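Local coordinates for platelet aggregation factor Sm-hPAF (Streptococcus mitis, PDB 4GWI), which binds fucosylated Lewis glycans through this F-type lectin domain of lectinolysin, a toxin that probably forms pores in cholesterol-containing host membranes, at residues A[17-22]-A[56-61]; A[35-40]-A[138-143]; A[71-76]-A[110-115]; A[88-93]-A[126-131]. The protein carries 2 engineered substitutions. One frame throughout, in Å; residues are numbered along the deposited sequence.

The four contacts involve the two antiparallel sheets of an F-type lectin beta sandwich, with interaction 2 joining loop 35-40 to strand 138-145. Interactions 1 and 4 share the five-stranded sheet, their centres 10 Å apart, through neighbouring strands 56-61 and 124-129. Interactions 2 and 3, centres 8 Å apart, meet in the other sheet, where strand 64-74 pairs with 138-145. The sheets pack through Trp57 against Val141 and Leu138, and Leu72 against Val89 and Val127. Along the chain, interaction 1 closes before interaction 3 opens; the segments of 3 and 4 alternate, and interaction 2 spans both. This brings calcium ligands distant in sequence together, and Arg75 emerges from the same sheet to bind fucose.

Interaction 1: residues A[17-22]-A[56-61]; sequences QASQSS and WWQVDL. With MG (magnesium ion), chain E.
The Trp56 indole carries Ser21 on one face: Ser21 CB stands 3.5 Å from the five-membered ring centroid, 16° off the normal, a CH-pi contact. At its edge, near the ring plane, Ser19 OG approaches Trp56 CZ3 at 3.7 Å. Trp57 points from the opposite face of the sheet; Ser19 O lies over one face of its ring, Gln20 OE1 meets its edge at CD1 (3.5 Å), the amide turned 70° to the ring, and Ala18 CB touches CZ2 obliquely. Gln20 NE2 binds Gly27 O, and Trp57 NE1 binds Ala29 O.

On the antiparallel strands, Ser19 and Gln58 form a hydrogen-bonded pair, with Ser19 N to Gln58 O at 2.9 Å. Past the strand end, Ser21 is gripped twice: its N donates to Trp56 O, and its OG, also hydrogen-bonded to Glu52 OE2, accepts from Trp56 N at 3.1 Å.

At the other end, Gln17 and Asp60 run side by side, CG of each anti to its backbone N. Gln17 OE1 (2.4 Å) and Asp60 OD2 (2.2 Å) bind magnesium with three waters. Asp60 OD1 meanwhile takes Arg123 and Gly62 N, so metal and arginine would favour an ionised carboxylate, its rotation set by partners on both oxygens.

Interaction 2: residues A[35-40]-A[138-143]; sequences GNVDSD and LAEVEV. With CA (calcium ion), chain F.
This contact builds much of the calcium site of the F-type lectin fold, joining the irregular loop 35-40 to a classic beta bulge at Ala139 and Glu140, which both face Tyr73. The tight part is the metal shell. Asn36 O and Ala139 O each bind calcium at 2.3 Å, and Glu140 OE1 does so at 2.4 Å. Arg31 O, Asp34 OD1 and both the O and OG of Ser45 raise the count to seven oxygens. Crowding is evident, since Asn36 O and Glu140 OE1 sit 3.0 Å apart, a separation of two acceptors consistent with the ion between them offsetting their repulsion.

Torsions of Glu140 explain its double grip. CG is anti to the backbone N, and the chain then bends at chi2 (77°), turning the carboxylate back so that OE1 faces the metal while OE2 receives Gly35 N at 2.8 Å. That donor arrives 26° above the carboxylate plane. Gly35 has a positive phi (79°), a backbone shape that favours glycine.

The rest is looser and more open. The exposed Val37 crosses Glu140 at about a right angle, with CG1 3.8 Å from Glu140 CB, and Ala139 CB rests 3.7 Å from Val37 O. Here the loop also braces itself: Asn36 OD1 takes Asp38 N in one Asx turn, and Asp38, whose OD1 binds His43 ND1, makes a second, its OD2 accepting Asp40 N at 3.1 Å on the anti lone pair.

Interaction 3: residues A[71-76]-A[110-115]; sequences KLYNRG and KAELEV. With FUC (alpha-L-fucopyranose), chain B.
Lys71 places CG anti to the backbone N (chi1 -168°) and stays extended to NZ. Glu112, with CG in the crowded position between N and the carbonyl carbon (chi1 57°), crosses it obliquely, while Glu114 (chi1 -72°) lies alongside, pointing the same way. The outcome is a salt-bridge network: Lys71 NZ reaches Glu112 OE2 at 3.2 Å, and the bridge to Glu114 OE2, 3.8 Å, is long, that oxygen being shared with Lys69. NZ also donates weakly to Tyr73 OH, which is bonded to Glu142 OE1.

Beneath these side chains the strands are antiparallel. Leu72 and Leu113 form a hydrogen-bonded pair, Leu72 N meeting Leu113 O at 2.9 Å in the carbonyl plane. Asn74 N reaches Ala111 O at 2.9 Å, and a water joins Asn74 O to that same carbonyl.

Past Asn74, Arg75 stretches out fully extended, its guanidinium edge-on to fucose: NH1 donates to fucose O4 at 2.9 Å, NH2 to fucose O5 at 2.8 Å. Asp77 OD2, also of the glycan pocket, forms a salt bridge with Arg75 NE, consistent with fixing the group's rotation.

Strand 64-74 thus runs between 112-117 and 138-145, with Leu72 and Leu113 both packed on Phe87 of strand 87-92 in the facing sheet.

Interaction 4: residues A[88-93]-A[126-131]; sequences DVVLLN and KVELKT
Four backbone hydrogen bonds define the pairing of these antiparallel strands. Asp88 and Glu128 exchange two, N to O 2.9 Å in each direction; Val90 and Lys126 exchange the other two, Val90 N to Lys126 O being 2.8 Å. All four donors lie in the carbonyl planes, so the bonds are well formed although the short segments run 143° apart, a marked twist. Val89 and Val127 make the non-hydrogen-bonded pair between them.

Charged groups gather on the face bearing Asp88, Val90, Lys126 and Glu128. Within its own strand Lys126, extended with CG anti to the backbone N, sends NZ to Glu128 OE2 at 2.8 Å, a salt bridge on the anti lone pair; Lys126 also makes a cation-pi contact with Trp56. Asp88 OD1 and Glu128 OE1 are like charges 4.3 Å apart. A water donates to both, and Arg101 NH1 bridges both, which would compensate their repulsion. The other Asp88 oxygen, OD2, is bonded to His103 ND1, so both oxygens of this buried carboxylate have partners.

Side-chain van der Waals contact is modest. The Val90 and Glu128 side chains cross obliquely, Val90 CG2 lying 3.9 Å from Glu128 CD. Lys130, bent at chi3 and chi4, lays CD 3.6 Å from Asp88 OD2, but its NZ stays 4.5 Å from Asp88 OD1, too far for a salt bridge.

In the five-stranded sheet, strand 124-129 stands between 56-61 and 87-92, and 87-92 in turn pairs with the edge strand 98-104. Val89 and Val127 project to the facing sheet, where both touch Leu72.

Interaction 1: residues A[17-22]-A[56-61]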
# COMPACT_ATOMS: atom_id res chain seq x y z
N GLN A 17 -5.95 -11.14 -1.86
CA GLN A 17 -5.41 -11.54 -0.59
C GLN A 17 -4.39 -10.52 -0.11
O GLN A 17 -3.53 -10.06 -0.90
CB GLN A 17 -4.72 -12.86 -0.80
CG GLN A 17 -4.29 -13.47 0.53
CD GLN A 17 -3.56 -14.81 0.22
OE1 GLN A 17 -2.74 -14.89 -0.78
NE2 GLN A 17 -3.69 -15.76 1.11
N ALA A 18 -4.47 -10.08 1.10
CA ALA A 18 -3.55 -9.05 1.67
C ALA A 18 -3.08 -9.60 2.96
O ALA A 18 -3.73 -10.40 3.69
CB ALA A 18 -4.24 -7.66 1.84
N SER A 19 -1.92 -9.10 3.33
CA SER A 19 -1.29 -9.53 4.63
C SER A 19 -0.41 -8.37 5.10
O SER A 19 -0.12 -7.43 4.39
CB SER A 19 -0.45 -10.81 4.52
OG SER A 19 0.60 -10.62 3.61
N GLN A 20 0.01 -8.46 6.38
CA GLN A 20 0.86 -7.38 6.88
C GLN A 20 1.69 -7.98 8.07
O GLN A 20 1.44 -9.12 8.55
CB GLN A 20 -0.02 -6.13 7.28
CG GLN A 20 -1.02 -6.49 8.41
CD GLN A 20 -2.03 -5.41 8.62
OE1 GLN A 20 -2.09 -4.44 7.87
NE2 GLN A 20 -2.90 -5.59 9.65
N SER A 21 2.66 -7.19 8.47
CA SER A 21 3.62 -7.68 9.50
C SER A 21 3.02 -8.02 10.84
O SER A 21 3.53 -8.97 11.47
CB SER A 21 4.76 -6.60 9.60
OG SER A 21 4.25 -5.34 9.92
N SER A 22 1.98 -7.36 11.30
CA SER A 22 1.27 -7.73 12.46
C SER A 22 -0.05 -6.92 12.37
O SER A 22 -0.15 -6.00 11.52
CB SER A 22 2.04 -7.23 13.74
OG SER A 22 2.37 -5.83 13.68
N TRP A 56 5.19 -3.59 7.58
CA TRP A 56 4.92 -3.67 6.15
C TRP A 56 3.49 -4.22 5.91
O TRP A 56 2.90 -4.84 6.79
CB TRP A 56 6.01 -4.53 5.38
CG TRP A 56 6.11 -5.96 5.90
CD1 TRP A 56 7.02 -6.45 6.88
CD2 TRP A 56 5.20 -7.07 5.66
NE1 TRP A 56 6.79 -7.79 7.13
CE2 TRP A 56 5.70 -8.23 6.43
CE3 TRP A 56 4.12 -7.29 4.77
CZ2 TRP A 56 5.02 -9.47 6.45
CZ3 TRP A 56 3.46 -8.52 4.78
CH2 TRP A 56 3.91 -9.61 5.62
N TRP A 57 3.03 -4.00 4.68
CA TRP A 57 1.71 -4.53 4.23
C TRP A 57 1.92 -4.98 2.80
O TRP A 57 2.75 -4.40 2.05
CB TRP A 57 0.76 -3.31 4.29
CG TRP A 57 -0.59 -3.65 3.69
CD1 TRP A 57 -1.77 -4.09 4.40
CD2 TRP A 57 -0.97 -3.57 2.29
NE1 TRP A 57 -2.82 -4.31 3.47
CE2 TRP A 57 -2.37 -3.99 2.23
CE3 TRP A 57 -0.29 -3.19 1.11
CZ2 TRP A 57 -3.05 -4.11 1.03
CZ3 TRP A 57 -0.97 -3.30 -0.11
CH2 TRP A 57 -2.35 -3.68 -0.12
N GLN A 58 1.20 -6.03 2.35
CA GLN A 58 1.40 -6.56 1.00
C GLN A 58 0.06 -7.02 0.43
O GLN A 58 -0.81 -7.51 1.20
CB GLN A 58 2.32 -7.78 1.12
CG GLN A 58 2.57 -8.45 -0.24
CD GLN A 58 3.55 -9.58 0.03
OE1 GLN A 58 3.14 -10.70 0.35
NE2 GLN A 58 4.81 -9.21 -0.00
N VAL A 59 -0.12 -6.85 -0.89
CA VAL A 59 -1.24 -7.54 -1.55
C VAL A 59 -0.64 -8.50 -2.61
O VAL A 59 0.35 -8.18 -3.31
CB VAL A 59 -2.18 -6.50 -2.19
CG1 VAL A 59 -1.42 -5.52 -3.14
CG2 VAL A 59 -3.41 -7.24 -2.89
N ASP A 60 -1.29 -9.67 -2.69
CA ASP A 60 -0.97 -10.71 -3.75
C ASP A 60 -1.96 -10.49 -4.85
O ASP A 60 -3.21 -10.76 -4.67
CB ASP A 60 -1.09 -12.07 -3.10
CG ASP A 60 -0.78 -13.18 -4.06
OD1 ASP A 60 -0.57 -12.89 -5.22
OD2 ASP A 60 -0.85 -14.32 -3.55
N LEU A 61 -1.52 -10.06 -6.01
CA LEU A 61 -2.44 -9.85 -7.16
C LEU A 61 -2.94 -11.17 -7.73
O LEU A 61 -3.85 -11.12 -8.62
CB LEU A 61 -1.76 -9.03 -8.26
CG LEU A 61 -1.24 -7.66 -7.83
CD1 LEU A 61 -0.47 -6.96 -8.92
CD2 LEU A 61 -2.40 -6.73 -7.35
MG MG E . -0.65 -15.51 -1.74
O HOH W 1 -5.05 -12.70 -4.22
O HOH W 2 -0.07 -11.47 0.74
O HOH W 3 1.35 -16.32 -2.36
O HOH W 4 0.15 -14.28 -0.59
O HOH W 5 -0.63 -17.02 -0.20

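Interaction 2: residues A[35-40]-A[138-143]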
# COMPACT_ATOMS: atom_id res chain seq x y z
N GLY A 35 -12.15 -1.64 -1.26
CA GLY A 35 -12.92 -0.79 -2.16
C GLY A 35 -13.47 0.40 -1.47
O GLY A 35 -14.40 1.07 -2.03
N ASN A 36 -12.90 0.83 -0.34
CA ASN A 36 -13.37 2.00 0.40
C ASN A 36 -12.20 2.83 0.82
O ASN A 36 -11.36 2.34 1.69
CB ASN A 36 -14.14 1.46 1.63
CG ASN A 36 -14.80 2.60 2.42
OD1 ASN A 36 -14.52 3.77 2.19
ND2 ASN A 36 -15.64 2.17 3.41
N VAL A 37 -12.02 4.02 0.27
CA VAL A 37 -10.89 4.89 0.61
C VAL A 37 -11.08 5.77 1.87
O VAL A 37 -10.24 6.59 2.18
CB VAL A 37 -10.45 5.77 -0.56
CG1 VAL A 37 -10.14 4.88 -1.78
CG2 VAL A 37 -11.60 6.83 -0.92
N ASP A 38 -12.26 5.61 2.52
CA ASP A 38 -12.51 6.42 3.76
C ASP A 38 -11.36 6.32 4.73
O ASP A 38 -11.01 5.21 5.14
CB ASP A 38 -13.83 5.90 4.41
CG ASP A 38 -14.32 6.82 5.50
OD1 ASP A 38 -15.58 6.83 5.70
OD2 ASP A 38 -13.54 7.48 6.19
N SER A 39 -10.76 7.48 5.03
CA SER A 39 -9.54 7.50 5.79
C SER A 39 -9.66 7.62 7.30
O SER A 39 -8.66 7.71 8.03
CB SER A 39 -8.64 8.57 5.21
OG SER A 39 -9.21 9.85 5.54
N ASP A 40 -10.92 7.61 7.77
CA ASP A 40 -11.12 7.77 9.22
C ASP A 40 -11.11 6.39 9.84
O ASP A 40 -11.93 5.52 9.54
CB ASP A 40 -12.53 8.40 9.43
CG ASP A 40 -12.82 8.72 10.91
OD1 ASP A 40 -13.50 9.84 11.15
OD2 ASP A 40 -12.44 7.98 11.79
N LEU A 138 -2.95 2.04 6.33
CA LEU A 138 -3.31 2.51 4.98
C LEU A 138 -4.84 2.45 4.85
O LEU A 138 -5.48 1.42 5.24
CB LEU A 138 -2.71 1.52 3.94
CG LEU A 138 -1.20 1.59 3.97
CD1 LEU A 138 -0.65 0.26 3.36
CD2 LEU A 138 -0.74 2.76 3.10
N ALA A 139 -5.44 3.55 4.32
CA ALA A 139 -6.87 3.41 4.11
C ALA A 139 -7.22 2.58 2.88
O ALA A 139 -8.21 1.96 2.78
CB ALA A 139 -7.40 4.86 3.88
N GLU A 140 -6.31 2.61 1.87
CA GLU A 140 -6.57 1.79 0.64
C GLU A 140 -5.26 1.82 -0.17
O GLU A 140 -4.51 2.80 -0.12
CB GLU A 140 -7.69 2.50 -0.21
CG GLU A 140 -8.26 1.50 -1.26
CD GLU A 140 -9.24 0.45 -0.72
OE1 GLU A 140 -9.50 0.28 0.49
OE2 GLU A 140 -9.71 -0.36 -1.57
N VAL A 141 -5.04 0.68 -0.86
CA VAL A 141 -3.98 0.67 -1.90
C VAL A 141 -4.67 0.15 -3.17
O VAL A 141 -5.35 -0.92 -3.16
CB VAL A 141 -2.91 -0.37 -1.47
CG1 VAL A 141 -1.88 -0.49 -2.61
CG2 VAL A 141 -2.17 0.12 -0.21
N GLU A 142 -4.55 0.95 -4.21
CA GLU A 142 -5.18 0.57 -5.51
C GLU A 142 -4.05 0.34 -6.51
O GLU A 142 -2.99 1.01 -6.42
CB GLU A 142 -6.05 1.74 -6.04
CG GLU A 142 -7.26 1.93 -5.09
CD GLU A 142 -8.08 3.15 -5.52
OE1 GLU A 142 -7.63 4.04 -6.29
OE2 GLU A 142 -9.26 3.20 -4.99
N VAL A 143 -4.26 -0.63 -7.39
CA VAL A 143 -3.13 -0.97 -8.34
C VAL A 143 -3.73 -1.05 -9.75
O VAL A 143 -4.83 -1.62 -9.92
CB VAL A 143 -2.59 -2.35 -7.99
CG1 VAL A 143 -1.49 -2.78 -9.02
CG2 VAL A 143 -1.99 -2.34 -6.55
CA CA F . -10.19 0.71 2.78

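Interaction 3: residues A[71-76]-A[110-115]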
# COMPACT_ATOMS: atom_id res chain seq x y z
N LYS A 71 -1.61 3.40 -6.10
CA LYS A 71 -2.07 4.64 -5.43
C LYS A 71 -2.30 4.29 -3.94
O LYS A 71 -2.97 3.31 -3.68
CB LYS A 71 -3.42 5.08 -6.04
CG LYS A 71 -3.76 6.47 -5.60
CD LYS A 71 -4.82 7.05 -6.61
CE LYS A 71 -5.27 8.38 -5.99
NZ LYS A 71 -6.49 8.77 -6.80
N LEU A 72 -1.68 5.05 -3.07
CA LEU A 72 -1.79 4.79 -1.62
C LEU A 72 -2.76 5.93 -1.12
O LEU A 72 -2.57 7.10 -1.40
CB LEU A 72 -0.47 5.02 -0.89
CG LEU A 72 0.69 4.11 -1.36
CD1 LEU A 72 1.78 4.25 -0.30
CD2 LEU A 72 0.38 2.64 -1.63
N TYR A 73 -3.62 5.52 -0.21
CA TYR A 73 -4.49 6.51 0.50
C TYR A 73 -4.19 6.40 1.95
O TYR A 73 -4.28 5.31 2.54
CB TYR A 73 -5.96 6.16 0.27
CG TYR A 73 -6.42 6.26 -1.17
CD1 TYR A 73 -7.22 7.34 -1.54
CD2 TYR A 73 -6.06 5.29 -2.15
CE1 TYR A 73 -7.67 7.42 -2.85
CE2 TYR A 73 -6.50 5.40 -3.47
CZ TYR A 73 -7.30 6.48 -3.78
OH TYR A 73 -7.80 6.57 -5.05
N ASN A 74 -3.76 7.52 2.54
CA ASN A 74 -3.30 7.54 3.92
C ASN A 74 -4.44 7.56 4.93
O ASN A 74 -5.54 7.93 4.57
CB ASN A 74 -2.39 8.80 4.13
CG ASN A 74 -1.45 8.65 5.29
OD1 ASN A 74 -1.42 7.65 6.02
ND2 ASN A 74 -0.70 9.75 5.54
N ARG A 75 -4.13 7.17 6.18
CA ARG A 75 -5.08 7.47 7.28
C ARG A 75 -5.21 8.98 7.42
O ARG A 75 -4.22 9.70 7.29
CB ARG A 75 -4.50 6.85 8.52
CG ARG A 75 -5.46 7.04 9.70
CD ARG A 75 -4.88 6.38 10.94
NE ARG A 75 -5.78 6.66 12.09
CZ ARG A 75 -5.57 6.23 13.35
NH1 ARG A 75 -4.51 5.44 13.68
NH2 ARG A 75 -6.50 6.59 14.28
N GLY A 76 -6.43 9.38 7.78
CA GLY A 76 -6.73 10.87 7.86
C GLY A 76 -7.10 11.42 9.24
O GLY A 76 -7.05 12.62 9.42
N LYS A 110 -0.62 15.49 1.83
CA LYS A 110 -1.67 15.02 0.88
C LYS A 110 -2.35 13.72 1.35
O LYS A 110 -1.73 12.89 2.00
CB LYS A 110 -1.10 14.82 -0.53
CG LYS A 110 -0.52 16.16 -1.04
CD LYS A 110 -0.38 16.18 -2.57
CE LYS A 110 0.33 17.45 -3.03
NZ LYS A 110 -0.47 18.67 -2.70
N ALA A 111 -3.58 13.55 0.97
CA ALA A 111 -4.38 12.37 1.40
C ALA A 111 -3.92 11.14 0.59
O ALA A 111 -4.20 9.98 1.02
CB ALA A 111 -5.84 12.58 1.10
N GLU A 112 -3.30 11.36 -0.58
CA GLU A 112 -3.02 10.19 -1.44
C GLU A 112 -1.64 10.39 -2.06
O GLU A 112 -1.08 11.50 -2.12
CB GLU A 112 -4.05 10.01 -2.49
CG GLU A 112 -4.19 11.21 -3.36
CD GLU A 112 -5.44 11.16 -4.25
OE1 GLU A 112 -6.57 10.94 -3.71
OE2 GLU A 112 -5.25 11.36 -5.49
N LEU A 113 -1.06 9.27 -2.51
CA LEU A 113 0.26 9.30 -3.25
C LEU A 113 0.06 8.44 -4.46
O LEU A 113 -0.35 7.26 -4.38
CB LEU A 113 1.41 8.74 -2.38
CG LEU A 113 2.72 8.53 -3.19
CD1 LEU A 113 3.25 9.88 -3.69
CD2 LEU A 113 3.74 7.78 -2.29
N GLU A 114 0.38 8.95 -5.66
CA GLU A 114 0.33 8.12 -6.85
C GLU A 114 1.77 7.74 -7.24
O GLU A 114 2.67 8.62 -7.39
CB GLU A 114 -0.22 8.92 -8.08
CG GLU A 114 -1.76 9.15 -7.90
CD GLU A 114 -2.42 9.84 -9.08
OE1 GLU A 114 -1.72 10.48 -9.88
OE2 GLU A 114 -3.65 9.71 -9.18
N VAL A 115 2.00 6.42 -7.32
CA VAL A 115 3.39 5.94 -7.63
C VAL A 115 3.30 5.30 -9.00
O VAL A 115 2.48 4.43 -9.30
CB VAL A 115 3.74 4.87 -6.59
CG1 VAL A 115 5.22 4.44 -6.88
CG2 VAL A 115 3.62 5.39 -5.17
C1 FUC B . -5.41 6.89 17.62
C2 FUC B . -3.90 6.78 17.73
C3 FUC B . -3.50 5.47 18.34
C4 FUC B . -4.06 4.36 17.47
C5 FUC B . -5.56 4.55 17.42
C6 FUC B . -6.24 3.47 16.61
O2 FUC B . -3.42 7.84 18.52
O3 FUC B . -2.13 5.41 18.38
O4 FUC B . -3.47 4.44 16.20
O5 FUC B . -5.89 5.80 16.89
O HOH W 6 -6.54 9.38 2.46
O HOH W 7 -1.15 12.44 4.42

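Interaction 4: residues A[88-93]-A[126-131]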
# COMPACT_ATOMS: atom_id res chain seq x y z
N ASP A 88 9.16 2.62 1.54
CA ASP A 88 9.33 2.17 0.14
C ASP A 88 8.04 1.53 -0.36
O ASP A 88 7.24 0.95 0.42
CB ASP A 88 10.38 1.05 0.01
CG ASP A 88 11.86 1.51 0.27
OD1 ASP A 88 12.68 0.62 0.62
OD2 ASP A 88 12.13 2.68 0.18
N VAL A 89 7.80 1.66 -1.64
CA VAL A 89 6.75 0.83 -2.37
C VAL A 89 7.54 -0.12 -3.24
O VAL A 89 8.41 0.32 -4.05
CB VAL A 89 5.83 1.74 -3.19
CG1 VAL A 89 4.73 0.92 -3.92
CG2 VAL A 89 5.15 2.78 -2.25
N VAL A 90 7.23 -1.39 -3.13
CA VAL A 90 8.05 -2.45 -3.72
C VAL A 90 7.15 -3.32 -4.55
O VAL A 90 5.99 -3.66 -4.20
CB VAL A 90 8.66 -3.34 -2.61
CG1 VAL A 90 9.73 -4.25 -3.21
CG2 VAL A 90 9.32 -2.47 -1.54
N LEU A 91 7.66 -3.70 -5.73
CA LEU A 91 6.99 -4.70 -6.55
C LEU A 91 7.82 -5.99 -6.52
O LEU A 91 9.04 -5.90 -6.66
CB LEU A 91 6.85 -4.25 -7.99
CG LEU A 91 6.06 -2.93 -8.28
CD1 LEU A 91 5.94 -2.69 -9.77
CD2 LEU A 91 4.68 -3.08 -7.58
N LEU A 92 7.18 -7.12 -6.34
CA LEU A 92 7.90 -8.42 -6.29
C LEU A 92 7.33 -9.31 -7.38
O LEU A 92 6.15 -9.32 -7.70
CB LEU A 92 7.68 -9.16 -4.96
CG LEU A 92 7.89 -8.36 -3.72
CD1 LEU A 92 7.65 -9.41 -2.60
CD2 LEU A 92 9.29 -7.87 -3.63
N ASN A 93 8.23 -10.14 -7.95
CA ASN A 93 7.76 -11.16 -8.89
C ASN A 93 7.14 -12.39 -8.17
O ASN A 93 6.98 -12.43 -6.93
CB ASN A 93 8.95 -11.55 -9.87
CG ASN A 93 10.03 -12.38 -9.18
OD1 ASN A 93 11.17 -12.56 -9.84
ND2 ASN A 93 9.91 -12.78 -7.98
N LYS A 126 4.09 -4.22 -2.22
CA LYS A 126 4.33 -4.15 -0.77
C LYS A 126 4.62 -2.70 -0.41
O LYS A 126 5.25 -1.98 -1.19
CB LYS A 126 5.52 -5.09 -0.51
CG LYS A 126 5.87 -5.27 0.89
CD LYS A 126 6.89 -6.49 0.90
CE LYS A 126 7.10 -6.67 2.39
NZ LYS A 126 8.45 -7.26 2.48
N VAL A 127 4.18 -2.28 0.79
CA VAL A 127 4.52 -0.96 1.34
C VAL A 127 5.35 -1.33 2.57
O VAL A 127 4.89 -2.06 3.43
CB VAL A 127 3.27 -0.12 1.72
CG1 VAL A 127 3.69 1.21 2.40
CG2 VAL A 127 2.40 0.07 0.46
N GLU A 128 6.54 -0.72 2.67
CA GLU A 128 7.48 -1.09 3.81
C GLU A 128 7.89 0.21 4.48
O GLU A 128 8.53 1.06 3.85
CB GLU A 128 8.77 -1.70 3.25
CG GLU A 128 8.55 -3.04 2.63
CD GLU A 128 9.84 -3.71 2.09
OE1 GLU A 128 10.87 -3.03 1.97
OE2 GLU A 128 9.76 -4.93 1.76
N LEU A 129 7.58 0.33 5.78
CA LEU A 129 8.12 1.48 6.54
C LEU A 129 9.59 1.21 6.87
O LEU A 129 9.94 0.08 7.06
CB LEU A 129 7.37 1.74 7.84
CG LEU A 129 5.92 2.17 7.70
CD1 LEU A 129 5.33 2.52 9.08
CD2 LEU A 129 5.73 3.30 6.68
N LYS A 130 10.37 2.31 6.90
CA LYS A 130 11.81 2.14 7.22
C LYS A 130 12.12 2.70 8.60
O LYS A 130 13.30 2.76 9.00
CB LYS A 130 12.67 2.81 6.16
CG LYS A 130 12.55 1.92 4.89
CD LYS A 130 13.03 2.68 3.66
CE LYS A 130 14.37 3.36 3.87
NZ LYS A 130 15.51 2.42 3.66
N THR A 131 11.11 3.07 9.36
CA THR A 131 11.26 3.73 10.66
C THR A 131 11.06 2.74 11.84
O THR A 131 10.50 1.63 11.72
CB THR A 131 10.23 4.84 10.77
OG1 THR A 131 8.92 4.17 10.53
CG2 THR A 131 10.53 5.99 9.77
O HOH W 8 12.35 -1.15 3.18